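Local coordinates for protein glycoside hydrolase, family 11\:clostridium cellulosome enzyme, dockerin type i\:polysaccharide (Clostridium thermocellum, PDB 2C71) that probably removes acetyl groups from acetylated xylan as a metal-dependent carbohydrate esterase of family 4, and carries a bound magnesium ion, at residues V7-D13 and T150-D156; F36-R42 and G62-Y68; T133-A139 and P161-A167. All coordinates share one frame; numbering follows the deposited sequence.

Contacts 1 and 2 share one parallel sheet, in which strands 6-12 and 35-38 are neighbours, and each supplies one protein ligand to the same magnesium ion: D13 from contact 1, H64 from contact 2. Contact 1 is wholly buried near the centre of the chain; contact 2 starts as buried strand pairing and runs out to partly exposed loops with aromatic and polar packing. Contact 3 lies farther out, partly buried, where two helix starts meet through small apolar side chains and one arginine. It adjoins contact 1 through H162 NE2, hydrogen-bonded to H155 O, whereas contacts 2 and 3 stay about 9 Å apart at their nearest atoms.

Contact 1 (V7-D13 and T150-D156); sequences VALTFDD and TIILLHD. With MG (magnesium ion), chain B.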
loop_
_atom_site.group_PDB
_atom_site.type_symbol
_atom_site.label_atom_id
_atom_site.label_comp_id
_atom_site.label_asym_id
_atom_site.label_seq_id
_atom_site.Cartn_x
_atom_site.Cartn_y
_atom_site.Cartn_z
ATOM N N VAL A 7 -1.007 -1.574 13.497
ATOM C CA VAL A 7 -1.110 -0.679 12.318
ATOM C C VAL A 7 -0.596 -1.415 11.115
ATOM O O VAL A 7 0.204 -2.349 11.212
ATOM C CB VAL A 7 -0.325 0.648 12.482
ATOM C CG1 VAL A 7 -1.097 1.655 13.411
ATOM C CG2 VAL A 7 1.125 0.347 12.989
ATOM N N ALA A 8 -1.015 -0.914 9.958
ATOM C CA ALA A 8 -0.567 -1.431 8.674
ATOM C C ALA A 8 0.146 -0.325 7.890
ATOM O O ALA A 8 -0.484 0.612 7.433
ATOM C CB ALA A 8 -1.722 -1.966 7.901
ATOM N N LEU A 9 1.416 -0.525 7.685
ATOM C CA LEU A 9 2.211 0.378 6.936
ATOM C C LEU A 9 2.068 -0.030 5.446
ATOM O O LEU A 9 2.326 -1.203 5.112
ATOM C CB LEU A 9 3.617 0.226 7.517
ATOM C CG LEU A 9 4.689 1.115 6.925
ATOM C CD1 LEU A 9 4.426 2.581 7.195
ATOM C CD2 LEU A 9 6.060 0.661 7.466
ATOM N N THR A 10 1.641 0.892 4.559
ATOM C CA THR A 10 1.374 0.575 3.170
ATOM C C THR A 10 2.044 1.614 2.259
ATOM O O THR A 10 2.239 2.769 2.661
ATOM C CB THR A 10 -0.132 0.475 2.865
ATOM O OG1 THR A 10 -0.715 1.761 2.806
ATOM C CG2 THR A 10 -0.882 -0.413 3.870
ATOM N N PHE A 11 2.430 1.161 1.060
ATOM C CA PHE A 11 3.246 1.971 0.157
ATOM C C PHE A 11 2.690 1.896 -1.249
ATOM O O PHE A 11 2.572 0.818 -1.816
ATOM C CB PHE A 11 4.677 1.452 0.129
ATOM C CG PHE A 11 5.376 1.562 1.450
ATOM C CD1 PHE A 11 5.971 2.767 1.826
ATOM C CD2 PHE A 11 5.444 0.485 2.336
ATOM C CE1 PHE A 11 6.576 2.903 3.076
ATOM C CE2 PHE A 11 6.050 0.628 3.569
ATOM C CZ PHE A 11 6.593 1.827 3.921
ATOM N N ASP A 12 2.375 3.052 -1.826
ATOM C CA ASP A 12 1.855 3.118 -3.190
ATOM C C ASP A 12 2.957 3.356 -4.223
ATOM O O ASP A 12 4.026 3.873 -3.895
ATOM C CB ASP A 12 0.788 4.208 -3.305
ATOM C CG ASP A 12 -0.535 3.796 -2.690
ATOM O OD1 ASP A 12 -0.681 2.609 -2.329
ATOM O OD2 ASP A 12 -1.429 4.660 -2.567
ATOM N N ASP A 13 2.610 3.145 -5.489
ATOM C CA ASP A 13 3.119 3.781 -6.720
ATOM C C ASP A 13 4.317 3.082 -7.359
ATOM O O ASP A 13 4.761 3.488 -8.445
ATOM C CB ASP A 13 3.449 5.280 -6.604
ATOM C CG ASP A 13 2.215 6.201 -6.614
ATOM O OD1 ASP A 13 1.053 5.730 -6.522
ATOM O OD2 ASP A 13 2.448 7.439 -6.709
ATOM N N THR A 150 -5.153 1.697 12.415
ATOM C CA THR A 150 -4.930 2.599 11.274
ATOM C C THR A 150 -4.191 1.879 10.140
ATOM O O THR A 150 -3.195 1.180 10.350
ATOM C CB THR A 150 -4.104 3.798 11.724
ATOM O OG1 THR A 150 -4.827 4.540 12.718
ATOM C CG2 THR A 150 -3.653 4.709 10.604
ATOM N N ILE A 151 -4.630 2.189 8.912
ATOM C CA ILE A 151 -3.895 1.900 7.685
ATOM C C ILE A 151 -3.126 3.175 7.328
ATOM O O ILE A 151 -3.746 4.229 7.193
ATOM C CB ILE A 151 -4.829 1.468 6.574
ATOM C CG1 ILE A 151 -5.582 0.173 6.933
ATOM C CG2 ILE A 151 -4.084 1.349 5.242
ATOM C CD1 ILE A 151 -6.730 -0.188 5.953
ATOM N N ILE A 152 -1.809 3.097 7.241
ATOM C CA ILE A 152 -0.945 4.253 6.949
ATOM C C ILE A 152 -0.628 4.234 5.461
ATOM O O ILE A 152 -0.094 3.237 4.954
ATOM C CB ILE A 152 0.378 4.143 7.724
ATOM C CG1 ILE A 152 0.165 4.033 9.248
ATOM C CG2 ILE A 152 1.266 5.339 7.382
ATOM C CD1 ILE A 152 1.371 3.576 9.982
ATOM N N LEU A 153 -0.970 5.298 4.748
ATOM C CA LEU A 153 -0.754 5.451 3.304
ATOM C C LEU A 153 0.513 6.304 3.102
ATOM O O LEU A 153 0.507 7.522 3.343
ATOM C CB LEU A 153 -1.954 6.060 2.645
ATOM C CG LEU A 153 -1.957 6.095 1.102
ATOM C CD1 LEU A 153 -3.345 6.525 0.627
ATOM C CD2 LEU A 153 -0.891 6.958 0.466
ATOM N N LEU A 154 1.612 5.661 2.688
ATOM C CA LEU A 154 2.834 6.287 2.237
ATOM C C LEU A 154 3.091 5.901 0.785
ATOM O O LEU A 154 2.390 5.084 0.209
ATOM C CB LEU A 154 4.016 5.885 3.154
ATOM C CG LEU A 154 3.912 6.383 4.582
ATOM C CD1 LEU A 154 5.013 5.730 5.442
ATOM C CD2 LEU A 154 4.030 7.941 4.636
ATOM N N HIS A 155 4.128 6.502 0.200
ATOM C CA HIS A 155 4.548 6.170 -1.171
ATOM C C HIS A 155 5.968 5.636 -1.109
ATOM O O HIS A 155 6.869 6.293 -0.558
ATOM C CB HIS A 155 4.553 7.433 -2.050
ATOM C CG HIS A 155 3.183 8.006 -2.250
ATOM N ND1 HIS A 155 2.517 8.731 -1.285
ATOM C CD2 HIS A 155 2.325 7.892 -3.293
ATOM C CE1 HIS A 155 1.310 9.042 -1.734
ATOM N NE2 HIS A 155 1.165 8.537 -2.948
ATOM N N ASP A 156 6.217 4.485 -1.736
ATOM C CA ASP A 156 7.627 4.080 -1.923
ATOM C C ASP A 156 8.235 4.831 -3.068
ATOM O O ASP A 156 9.462 5.028 -3.090
ATOM C CB ASP A 156 7.873 2.590 -1.986
ATOM C CG ASP A 156 7.014 1.858 -2.992
ATOM O OD1 ASP A 156 5.801 2.133 -3.076
ATOM O OD2 ASP A 156 7.587 0.900 -3.611
HETATM MG MG MG B . -0.852 6.612 -6.341
HETATM O O HOH W 1 4.119 0.469 -4.389
HETATM O O HOH W 2 -0.694 6.921 -4.329
HETATM O O HOH W 3 0.016 8.480 -6.638
HETATM O O HOH W 4 -1.313 6.622 -8.333
HETATM O O HOH W 5 -2.805 7.536 -5.983
#
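T10 swings OG1 into the crowded position between its own N and carbonyl carbon (chi1 75°), from where the hydroxyl donates to I152 O at 2.7 Å; T10 N donates to the same oxygen at 2.9 Å, so two groups grip one carbonyl. The T10 hydroxyl arrives 35° off the carbonyl plane and has R102 as a further partner. With chi1 near -65° in both, F11 and L154 lie side by side, the ring atom F11 CD1 3.9 Å from L154 CB. On the opposite face of these parallel strands, D12 and H155 share a water, 3.0 Å from D12 OD2 and 2.8 Å from H155 NE2, which is also a ligand of the magnesium ion. D13 OD1 binds the metal directly at 2.1 Å, while D13 OD2 meets the H155 ring at its edge, 3.4 Å from H155 CD2. D12, D13 and H155 thus border the metal site at the C-terminal ends of the strands; R102 forms a salt bridge with D12, and D128 holds H155 ND1. Strand 6-12 pairs with 151-155, with 35-38 and, at V7, with 181-182; helix 17-30 packs over F11 and helix 185-192 over A8 and I151.

Contact 2 (F36-R42 and G62-Y68); sequences FMVVGQR and GNHSWSY. With MG (magnesium ion), chain B.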
loop_
_atom_site.group_PDB
_atom_site.type_symbol
_atom_site.label_atom_id
_atom_site.label_comp_id
_atom_site.label_asym_id
_atom_site.label_seq_id
_atom_site.Cartn_x
_atom_site.Cartn_y
_atom_site.Cartn_z
ATOM N N PHE A 36 2.538 -3.399 -0.195
ATOM C CA PHE A 36 2.869 -2.561 -1.368
ATOM C C PHE A 36 1.712 -2.613 -2.348
ATOM O O PHE A 36 1.353 -3.696 -2.812
ATOM C CB PHE A 36 4.161 -3.047 -2.024
ATOM C CG PHE A 36 5.363 -2.859 -1.155
ATOM C CD1 PHE A 36 5.710 -3.782 -0.167
ATOM C CD2 PHE A 36 6.137 -1.700 -1.272
ATOM C CE1 PHE A 36 6.776 -3.525 0.663
ATOM C CE2 PHE A 36 7.214 -1.473 -0.434
ATOM C CZ PHE A 36 7.521 -2.413 0.529
ATOM N N MET A 37 1.148 -1.462 -2.657
ATOM C CA MET A 37 0.043 -1.319 -3.627
ATOM C C MET A 37 0.701 -0.899 -4.936
ATOM O O MET A 37 1.156 0.246 -5.083
ATOM C CB MET A 37 -1.003 -0.304 -3.140
ATOM C CG MET A 37 -1.498 -0.557 -1.740
ATOM S SD MET A 37 -2.212 -2.172 -1.372
ATOM C CE MET A 37 -3.816 -1.960 -2.170
ATOM N N VAL A 38 0.825 -1.860 -5.838
ATOM C CA VAL A 38 1.683 -1.698 -7.032
ATOM C C VAL A 38 0.883 -1.346 -8.264
ATOM O O VAL A 38 -0.322 -1.619 -8.407
ATOM C CB VAL A 38 2.542 -2.957 -7.280
ATOM C CG1 VAL A 38 3.444 -3.237 -6.080
ATOM C CG2 VAL A 38 1.724 -4.152 -7.654
ATOM N N VAL A 39 1.573 -0.698 -9.176
ATOM C CA VAL A 39 1.013 -0.186 -10.436
ATOM C C VAL A 39 1.458 -1.121 -11.556
ATOM O O VAL A 39 2.656 -1.371 -11.774
ATOM C CB VAL A 39 1.478 1.269 -10.663
ATOM C CG1 VAL A 39 1.016 1.786 -12.025
ATOM C CG2 VAL A 39 0.944 2.139 -9.544
ATOM N N GLY A 40 0.477 -1.672 -12.281
ATOM C CA GLY A 40 0.747 -2.725 -13.240
ATOM C C GLY A 40 1.780 -2.393 -14.311
ATOM O O GLY A 40 2.614 -3.236 -14.662
ATOM N N GLN A 41 1.747 -1.174 -14.830
ATOM C CA GLN A 41 2.762 -0.658 -15.807
ATOM C C GLN A 41 4.151 -0.841 -15.384
ATOM O O GLN A 41 5.050 -0.874 -16.245
ATOM C CB GLN A 41 2.589 0.842 -16.138
ATOM C CG GLN A 41 1.534 1.030 -17.201
ATOM C CD GLN A 41 1.119 2.490 -17.428
ATOM O OE1 GLN A 41 1.252 3.327 -16.556
ATOM N NE2 GLN A 41 0.642 2.786 -18.653
ATOM N N ARG A 42 4.402 -0.844 -14.085
ATOM C CA ARG A 42 5.752 -0.914 -13.528
ATOM C C ARG A 42 6.215 -2.331 -13.219
ATOM O O ARG A 42 7.377 -2.503 -12.841
ATOM C CB ARG A 42 5.842 -0.088 -12.252
ATOM C CG ARG A 42 6.029 1.411 -12.518
ATOM C CD ARG A 42 6.389 2.169 -11.273
ATOM N NE ARG A 42 6.715 3.575 -11.420
ATOM C CZ ARG A 42 7.939 4.089 -11.292
ATOM N NH1 ARG A 42 9.038 3.361 -11.170
ATOM N NH2 ARG A 42 8.074 5.398 -11.303
ATOM N N GLY A 62 -0.760 -5.538 -2.996
ATOM C CA GLY A 62 -2.083 -5.186 -3.455
ATOM C C GLY A 62 -2.042 -4.446 -4.784
ATOM O O GLY A 62 -0.998 -4.247 -5.396
ATOM N N ASN A 63 -3.243 -4.070 -5.255
ATOM C CA ASN A 63 -3.436 -3.552 -6.609
ATOM C C ASN A 63 -3.682 -2.037 -6.558
ATOM O O ASN A 63 -4.620 -1.603 -5.870
ATOM C CB ASN A 63 -4.637 -4.305 -7.205
ATOM C CG ASN A 63 -4.879 -4.095 -8.659
ATOM O OD1 ASN A 63 -4.839 -2.967 -9.176
ATOM N ND2 ASN A 63 -5.198 -5.180 -9.380
ATOM N N HIS A 64 -2.852 -1.238 -7.263
ATOM C CA HIS A 64 -3.076 0.213 -7.361
ATOM C C HIS A 64 -3.377 0.576 -8.839
ATOM O O HIS A 64 -3.080 1.707 -9.277
ATOM C CB HIS A 64 -1.813 0.945 -6.860
ATOM C CG HIS A 64 -1.982 2.412 -6.551
ATOM N ND1 HIS A 64 -3.130 2.956 -6.002
ATOM C CD2 HIS A 64 -1.086 3.437 -6.633
ATOM C CE1 HIS A 64 -2.950 4.264 -5.819
ATOM N NE2 HIS A 64 -1.715 4.575 -6.180
ATOM N N SER A 65 -3.968 -0.375 -9.576
ATOM C CA SER A 65 -4.353 -0.185 -10.980
ATOM C C SER A 65 -3.191 -0.306 -11.954
ATOM O O SER A 65 -2.025 -0.370 -11.527
ATOM C CB SER A 65 -5.105 1.133 -11.225
ATOM O OG SER A 65 -4.248 2.174 -11.709
ATOM N N TRP A 66 -3.520 -0.325 -13.254
ATOM C CA TRP A 66 -2.488 -0.447 -14.280
ATOM C C TRP A 66 -1.611 0.802 -14.385
ATOM O O TRP A 66 -0.447 0.697 -14.813
ATOM C CB TRP A 66 -3.132 -0.770 -15.638
ATOM C CG TRP A 66 -2.140 -1.021 -16.718
ATOM C CD1 TRP A 66 -1.812 -0.183 -17.741
ATOM C CD2 TRP A 66 -1.338 -2.186 -16.879
ATOM N NE1 TRP A 66 -0.838 -0.761 -18.533
ATOM C CE2 TRP A 66 -0.528 -1.990 -18.016
ATOM C CE3 TRP A 66 -1.223 -3.376 -16.168
ATOM C CZ2 TRP A 66 0.402 -2.958 -18.441
ATOM C CZ3 TRP A 66 -0.301 -4.322 -16.588
ATOM C CH2 TRP A 66 0.489 -4.109 -17.714
ATOM N N SER A 67 -2.179 1.970 -14.067
ATOM C CA SER A 67 -1.484 3.226 -14.320
ATOM C C SER A 67 -1.788 4.222 -13.198
ATOM O O SER A 67 -2.046 3.833 -12.040
ATOM C CB SER A 67 -1.796 3.741 -15.717
ATOM O OG SER A 67 -0.946 4.824 -16.108
ATOM N N TYR A 68 -1.732 5.514 -13.544
ATOM C CA TYR A 68 -1.775 6.602 -12.573
ATOM C C TYR A 68 -2.993 7.523 -12.793
ATOM O O TYR A 68 -3.061 8.623 -12.239
ATOM C CB TYR A 68 -0.461 7.420 -12.605
ATOM C CG TYR A 68 0.738 6.597 -12.197
ATOM C CD1 TYR A 68 1.015 6.354 -10.838
ATOM C CD2 TYR A 68 1.539 5.947 -13.127
ATOM C CE1 TYR A 68 2.101 5.595 -10.415
ATOM C CE2 TYR A 68 2.680 5.160 -12.682
ATOM C CZ TYR A 68 2.859 5.003 -11.328
ATOM O OH TYR A 68 3.965 4.209 -10.983
HETATM MG MG MG B . -0.852 6.612 -6.341
HETATM O O HOH W 6 0.843 0.794 -20.669
HETATM O O HOH W 2 -0.694 6.921 -4.329
HETATM O O HOH W 4 -1.313 6.622 -8.333
HETATM O O HOH W 3 0.016 8.480 -6.638
HETATM O O HOH W 5 -2.805 7.536 -5.983
#
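Y68 OH is gripped by two groups: R42 NE donates to Y68 OH at 2.9 Å, a bent bond (130°) with the hydroxyl near the guanidinium plane, and D13 O is its other hydrogen-bond partner. The pair lies just past the C-terminal ends of the parallel strands of a beta-alpha-beta unit, strand 35-38, helix 45-56 and strand 60-63. Past the strands, single backbone bonds continue, G40 N donating to S65 O at 2.9 Å and Q41 N to W66 O. H64 sets CG anti to its backbone N (chi1 -165°), which carries the ring out to the metal, where H64 NE2 binds the magnesium ion at 2.2 Å; R102 O holds the other ring nitrogen. N63 OD1 accepts from S65 N, an Asx turn, and S65 OG from S67 N, an ST turn. W66 lays one ring face against G40, with G40 C 3.6 Å above its plane, close because G40 has no side chain there; Q41 CG covers the five-membered ring in a CH-pi contact, and Q41 OE1 accepts from S67 OG at 2.7 Å. V39 CG2 lies 3.8 Å from H64 CD2, and V39 CG1 sits over the Y68 face, 4.1 Å from the ring centroid.

Contact 3 (T133-A139 and P161-A167); sequences TTAEQRA and PHPTPEA
The first turns of helices 135-145 and 164-177 meet where A135 and A167 come within 4.3 Å, CA to CA, each with its side chain directed toward the other segment. Small residues permit this: A167 CB sits 3.5 Å from A135 O, and A139 CB touches the A167 carbonyl from the next turn. P163, at the N-cap position of the second helix, brings its ring against the start of the first, with P163 CG 3.7 Å from A135 N. That first helix opens with a capping box, in which T134 OG1 accepts from Q137 N and Q137 OE1 from T134 N.

R138 carries the polar half of the contact. Its CG is anti to the carbonyl carbon (chi1 -68°) and the chain runs extended to NE, reaching the N-terminal end of the second helix, H162 to T164. There P163 covers one face of the guanidinium, its CD 3.5 Å above the centre of the guanidinium plane. Around the edge of the group, R138 NH1 donates to T164 OG1 at 2.9 Å and stands 3.0 Å from H162 ND1; the guanidinium and imidazole planes are 67° apart. R138 NE donates to T133 OG1 at 3.1 Å, tying the arginine back to the residue before the N-cap of its own helix. A water accepts from R138 NH2, donates to P161 O and bonds H162 ND1. With a cover over one face and partners round the rim, the guanidinium is fixed in rotation.

The polar ends have partners beyond the contact: T164 OG1 also bonds D128, I130 O receives R138 NH2, and H162 lies beside the end of strand 151-155. The contact thereby joins the helices that precede and follow strand 151-155, while P165 on the second helix packs against helix 17-30.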
loop_
_atom_site.group_PDB
_atom_site.type_symbol
_atom_site.label_atom_id
_atom_site.label_comp_id
_atom_site.label_asym_id
_atom_site.label_seq_id
_atom_site.Cartn_x
_atom_site.Cartn_y
_atom_site.Cartn_z
ATOM N N THR A 133 8.704 18.424 1.953
ATOM C CA THR A 133 8.491 17.994 3.336
ATOM C C THR A 133 9.607 17.002 3.707
ATOM O O THR A 133 9.999 16.140 2.918
ATOM C CB THR A 133 7.118 17.419 3.596
ATOM O OG1 THR A 133 6.928 16.144 2.941
ATOM C CG2 THR A 133 5.997 18.365 3.188
ATOM N N THR A 134 10.099 17.125 4.926
ATOM C CA THR A 134 11.268 16.372 5.381
ATOM C C THR A 134 10.883 15.019 5.961
ATOM O O THR A 134 9.719 14.724 6.252
ATOM C CB THR A 134 12.004 17.189 6.446
ATOM O OG1 THR A 134 11.137 17.265 7.585
ATOM C CG2 THR A 134 12.427 18.559 5.934
ATOM N N ALA A 135 11.893 14.183 6.192
ATOM C CA ALA A 135 11.695 12.907 6.895
ATOM C C ALA A 135 10.990 13.136 8.215
ATOM O O ALA A 135 10.072 12.410 8.583
ATOM C CB ALA A 135 12.996 12.184 7.104
ATOM N N GLU A 136 11.470 14.114 8.991
ATOM C CA GLU A 136 10.912 14.370 10.307
ATOM C C GLU A 136 9.444 14.785 10.231
ATOM O O GLU A 136 8.628 14.344 11.058
ATOM C CB GLU A 136 11.756 15.409 11.045
ATOM C CG GLU A 136 11.129 16.226 12.118
ATOM C CD GLU A 136 12.148 17.234 12.634
ATOM O OE1 GLU A 136 12.415 18.272 11.996
ATOM O OE2 GLU A 136 12.707 16.954 13.692
ATOM N N GLN A 137 9.090 15.603 9.220
ATOM C CA GLN A 137 7.709 16.030 9.055
ATOM C C GLN A 137 6.805 14.874 8.641
ATOM O O GLN A 137 5.676 14.754 9.128
ATOM C CB GLN A 137 7.626 17.170 8.043
ATOM C CG GLN A 137 8.229 18.449 8.600
ATOM C CD GLN A 137 8.448 19.545 7.569
ATOM O OE1 GLN A 137 8.630 19.293 6.374
ATOM N NE2 GLN A 137 8.338 20.806 8.046
ATOM N N ARG A 138 7.292 14.017 7.749
ATOM C CA ARG A 138 6.512 12.854 7.332
ATOM C C ARG A 138 6.260 11.946 8.519
ATOM O O ARG A 138 5.155 11.437 8.735
ATOM C CB ARG A 138 7.256 12.135 6.203
ATOM C CG ARG A 138 7.281 12.972 4.915
ATOM C CD ARG A 138 8.308 12.484 3.934
ATOM N NE ARG A 138 8.341 13.399 2.780
ATOM C CZ ARG A 138 8.475 13.086 1.512
ATOM N NH1 ARG A 138 8.671 11.849 1.149
ATOM N NH2 ARG A 138 8.396 14.048 0.608
ATOM N N ALA A 139 7.313 11.713 9.307
ATOM C CA ALA A 139 7.173 10.876 10.494
ATOM C C ALA A 139 6.204 11.470 11.498
ATOM O O ALA A 139 5.367 10.752 12.055
ATOM C CB ALA A 139 8.554 10.659 11.136
ATOM N N PRO A 161 13.289 15.213 -4.119
ATOM C CA PRO A 161 13.552 14.471 -2.877
ATOM C C PRO A 161 12.382 13.657 -2.373
ATOM O O PRO A 161 11.256 14.138 -2.393
ATOM C CB PRO A 161 13.964 15.543 -1.869
ATOM C CG PRO A 161 14.406 16.676 -2.674
ATOM C CD PRO A 161 13.614 16.634 -3.947
ATOM N N HIS A 162 12.667 12.439 -1.892
ATOM C CA HIS A 162 11.625 11.582 -1.387
ATOM C C HIS A 162 12.106 10.838 -0.128
ATOM O O HIS A 162 12.363 9.625 -0.172
ATOM C CB HIS A 162 11.156 10.571 -2.438
ATOM C CG HIS A 162 9.908 9.872 -2.015
ATOM N ND1 HIS A 162 8.756 10.514 -1.567
ATOM C CD2 HIS A 162 9.628 8.556 -2.024
ATOM C CE1 HIS A 162 7.836 9.594 -1.300
ATOM N NE2 HIS A 162 8.347 8.398 -1.566
ATOM N N PRO A 163 12.192 11.548 1.000
ATOM C CA PRO A 163 12.771 10.945 2.219
ATOM C C PRO A 163 11.783 10.100 3.016
ATOM O O PRO A 163 11.858 10.042 4.260
ATOM C CB PRO A 163 13.232 12.158 3.019
ATOM C CG PRO A 163 12.210 13.230 2.625
ATOM C CD PRO A 163 12.048 13.012 1.137
ATOM N N THR A 164 10.901 9.361 2.351
ATOM C CA THR A 164 10.034 8.420 3.053
ATOM C C THR A 164 10.802 7.271 3.731
ATOM O O THR A 164 10.504 6.944 4.882
ATOM C CB THR A 164 8.885 8.007 2.168
ATOM O OG1 THR A 164 8.017 9.149 2.034
ATOM C CG2 THR A 164 8.131 6.781 2.730
ATOM N N PRO A 165 11.832 6.700 3.084
ATOM C CA PRO A 165 12.607 5.660 3.818
ATOM C C PRO A 165 13.155 6.215 5.138
ATOM O O PRO A 165 13.089 5.547 6.177
ATOM C CB PRO A 165 13.714 5.258 2.826
ATOM C CG PRO A 165 13.110 5.560 1.458
ATOM C CD PRO A 165 12.289 6.825 1.683
ATOM N N GLU A 166 13.735 7.419 5.080
ATOM C CA GLU A 166 14.302 8.023 6.282
ATOM C C GLU A 166 13.231 8.307 7.337
ATOM O O GLU A 166 13.484 8.203 8.553
ATOM C CB GLU A 166 15.097 9.266 5.861
ATOM C CG GLU A 166 16.364 8.924 5.056
ATOM C CD GLU A 166 16.143 8.312 3.665
ATOM O OE1 GLU A 166 15.248 8.734 2.887
ATOM O OE2 GLU A 166 16.906 7.365 3.354
ATOM N N ALA A 167 12.014 8.636 6.918
ATOM C CA ALA A 167 10.915 8.811 7.862
ATOM C C ALA A 167 10.683 7.541 8.661
ATOM O O ALA A 167 10.281 7.598 9.833
ATOM C CB ALA A 167 9.664 9.247 7.151
HETATM O O HOH W 7 8.509 13.301 -2.165
#